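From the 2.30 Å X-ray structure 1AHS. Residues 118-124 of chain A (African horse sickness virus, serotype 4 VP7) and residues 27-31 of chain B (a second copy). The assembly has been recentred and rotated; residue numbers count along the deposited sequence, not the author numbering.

Chain A 118-124: LQFEVLW
Chain B, residues 27-31: YINSN

A carboxylate at the end of an extended side chain can hold a neighbouring loop by a backbone NH, and the contact between two copies of African horse sickness virus VP7 illustrates the principle. Chain A contributes a β-strand, residues 118-124, with phi/psi near -115/135 through its centre. Chain B contributes a short irregular segment, residues 27-31, which turns at Ser B30 (phi/psi -52/-30) after a very extended Asn B29 (-170/-170). The end-to-end directions of the touching parts differ by 24°, and in register Glu A121 lies opposite Asn B29, their CA atoms 7.6 Å apart. That spacing is too wide for backbone pairing, so side chains must bridge it.

The alternation of the strand decides which ones do. Gln A119 and Glu A121 point toward chain B, whereas Leu A118, Phe A120 and Val A122 are out of reach of it. Glu A121 is the anchor. With chi1 and chi2 both t and chi3 at -7°, it extends fully and presents its carboxylate to Ser B30. Ser B30 N donates to Glu A121 OE1 at 3.1 Å, with an N-H...O angle of 148°. The Ser B30 hydroxyl, held by an m rotamer on a side chain directed toward the strand, lies 2.9 Å through OG from both OE1 and OE2 of Glu A121. Its one proton can make a weak hydrogen bond to either oxygen, and the geometry does not choose between them. Serine suits this position because its short side chain places a hydroxyl beside its own backbone NH, so that one carboxylate meets both.

The loop supports its own shape. Asn B29, with chi1 p, has its CA-to-CB bond sideways to the strand and accepts a hydrogen bond from Asn B31 N through OD1 at 2.6 Å and 157°, closing the turn around Ser B30; OD1 is also hydrogen-bonded to a residue just outside the stretches. Its CB meanwhile packs 3.7 Å from Glu A121 OE1. Elsewhere in the structure, Tyr B27 OH and Asn B31 ND2 find hydrogen-bonding partners.

Gln A119, t at chi1 and chi2 with chi3 at -91°, contributes packing, its NE2 lying 4.4 Å from Asn B29 CB. Its OE1 sits 3.4 Å from Ile B28 O, but both are acceptors and no hydrogen bond joins them. At the other end Leu A123 (m, t; phi/psi -86/-55) starts sideways, yet its tip approaches, bringing CD2 within 3.7 Å of Ser B30 OG and laying a nonpolar methyl beside the polar cluster. The two stretches together bury 182 Å², with Glu A121 and Ser B30 the most covered.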

# COMPACT_ATOMS: atom_id res chain seq x y z
N LEU A 118 6.33 -6.97 -10.05
CA LEU A 118 6.96 -7.73 -8.99
C LEU A 118 7.08 -6.79 -7.76
O LEU A 118 7.35 -5.60 -7.92
CB LEU A 118 8.36 -8.17 -9.48
CG LEU A 118 8.54 -9.57 -10.08
CD1 LEU A 118 7.51 -9.81 -11.13
CD2 LEU A 118 9.91 -9.74 -10.65
N GLN A 119 6.89 -7.30 -6.54
CA GLN A 119 7.01 -6.49 -5.34
C GLN A 119 8.14 -7.03 -4.50
O GLN A 119 8.27 -8.22 -4.35
CB GLN A 119 5.74 -6.53 -4.51
CG GLN A 119 5.82 -5.73 -3.23
CD GLN A 119 4.64 -5.97 -2.27
OE1 GLN A 119 3.63 -5.25 -2.32
NE2 GLN A 119 4.81 -6.93 -1.34
N PHE A 120 8.91 -6.15 -3.89
CA PHE A 120 10.03 -6.52 -3.08
C PHE A 120 9.79 -5.87 -1.80
O PHE A 120 9.76 -4.65 -1.73
CB PHE A 120 11.30 -5.92 -3.66
CG PHE A 120 11.80 -6.65 -4.87
CD1 PHE A 120 11.29 -6.38 -6.11
CD2 PHE A 120 12.72 -7.69 -4.73
CE1 PHE A 120 11.69 -7.13 -7.21
CE2 PHE A 120 13.11 -8.42 -5.80
CZ PHE A 120 12.59 -8.14 -7.04
N GLU A 121 9.64 -6.65 -0.76
CA GLU A 121 9.40 -6.07 0.53
C GLU A 121 10.59 -6.43 1.36
O GLU A 121 11.02 -7.56 1.37
CB GLU A 121 8.17 -6.67 1.15
CG GLU A 121 7.84 -6.01 2.46
CD GLU A 121 6.59 -6.55 3.13
OE1 GLU A 121 5.86 -7.38 2.52
OE2 GLU A 121 6.34 -6.13 4.28
N VAL A 122 11.14 -5.43 2.02
CA VAL A 122 12.31 -5.57 2.89
C VAL A 122 11.82 -5.78 4.34
O VAL A 122 11.08 -4.97 4.89
CB VAL A 122 13.23 -4.29 2.79
CG1 VAL A 122 14.37 -4.35 3.77
CG2 VAL A 122 13.78 -4.13 1.37
N LEU A 123 12.24 -6.89 4.93
CA LEU A 123 11.84 -7.27 6.28
C LEU A 123 12.70 -6.68 7.42
O LEU A 123 12.16 -6.03 8.32
CB LEU A 123 11.76 -8.78 6.37
CG LEU A 123 10.84 -9.41 5.32
CD1 LEU A 123 10.96 -10.91 5.32
CD2 LEU A 123 9.41 -9.00 5.59
N TRP A 124 14.01 -6.89 7.38
CA TRP A 124 14.92 -6.35 8.43
C TRP A 124 16.25 -6.00 7.72
O TRP A 124 16.41 -6.28 6.52
CB TRP A 124 15.19 -7.41 9.55
N TYR B 27 -3.58 -10.91 -0.01
CA TYR B 27 -2.65 -10.15 0.79
C TYR B 27 -2.15 -8.97 0.05
O TYR B 27 -2.07 -9.00 -1.18
CB TYR B 27 -1.51 -11.04 1.18
CG TYR B 27 -2.02 -12.24 1.94
CD1 TYR B 27 -2.39 -12.12 3.28
CD2 TYR B 27 -2.13 -13.48 1.33
CE1 TYR B 27 -2.85 -13.21 3.98
CE2 TYR B 27 -2.60 -14.60 2.04
CZ TYR B 27 -2.95 -14.45 3.36
OH TYR B 27 -3.36 -15.53 4.08
N ILE B 28 -1.86 -7.92 0.79
CA ILE B 28 -1.32 -6.69 0.22
C ILE B 28 0.20 -6.64 0.49
O ILE B 28 0.99 -6.22 -0.36
CB ILE B 28 -1.99 -5.47 0.86
CG1 ILE B 28 -3.48 -5.48 0.54
CG2 ILE B 28 -1.40 -4.21 0.36
CD1 ILE B 28 -3.84 -5.90 -0.85
N ASN B 29 0.60 -7.12 1.66
CA ASN B 29 1.99 -7.15 2.06
C ASN B 29 2.09 -7.99 3.34
O ASN B 29 1.13 -8.63 3.69
CB ASN B 29 2.54 -5.72 2.23
CG ASN B 29 2.03 -5.00 3.49
OD1 ASN B 29 1.73 -5.63 4.50
ND2 ASN B 29 2.03 -3.68 3.45
N SER B 30 3.23 -7.99 4.01
CA SER B 30 3.43 -8.76 5.24
C SER B 30 2.45 -8.58 6.35
O SER B 30 2.33 -9.48 7.17
CB SER B 30 4.76 -8.42 5.87
OG SER B 30 5.73 -8.91 5.01
N ASN B 31 1.86 -7.40 6.46
CA ASN B 31 0.94 -7.14 7.56
C ASN B 31 -0.50 -6.76 7.24
O ASN B 31 -1.34 -6.67 8.14
CB ASN B 31 1.58 -6.10 8.49
CG ASN B 31 2.68 -6.70 9.33
OD1 ASN B 31 3.70 -7.12 8.80
ND2 ASN B 31 2.47 -6.78 10.66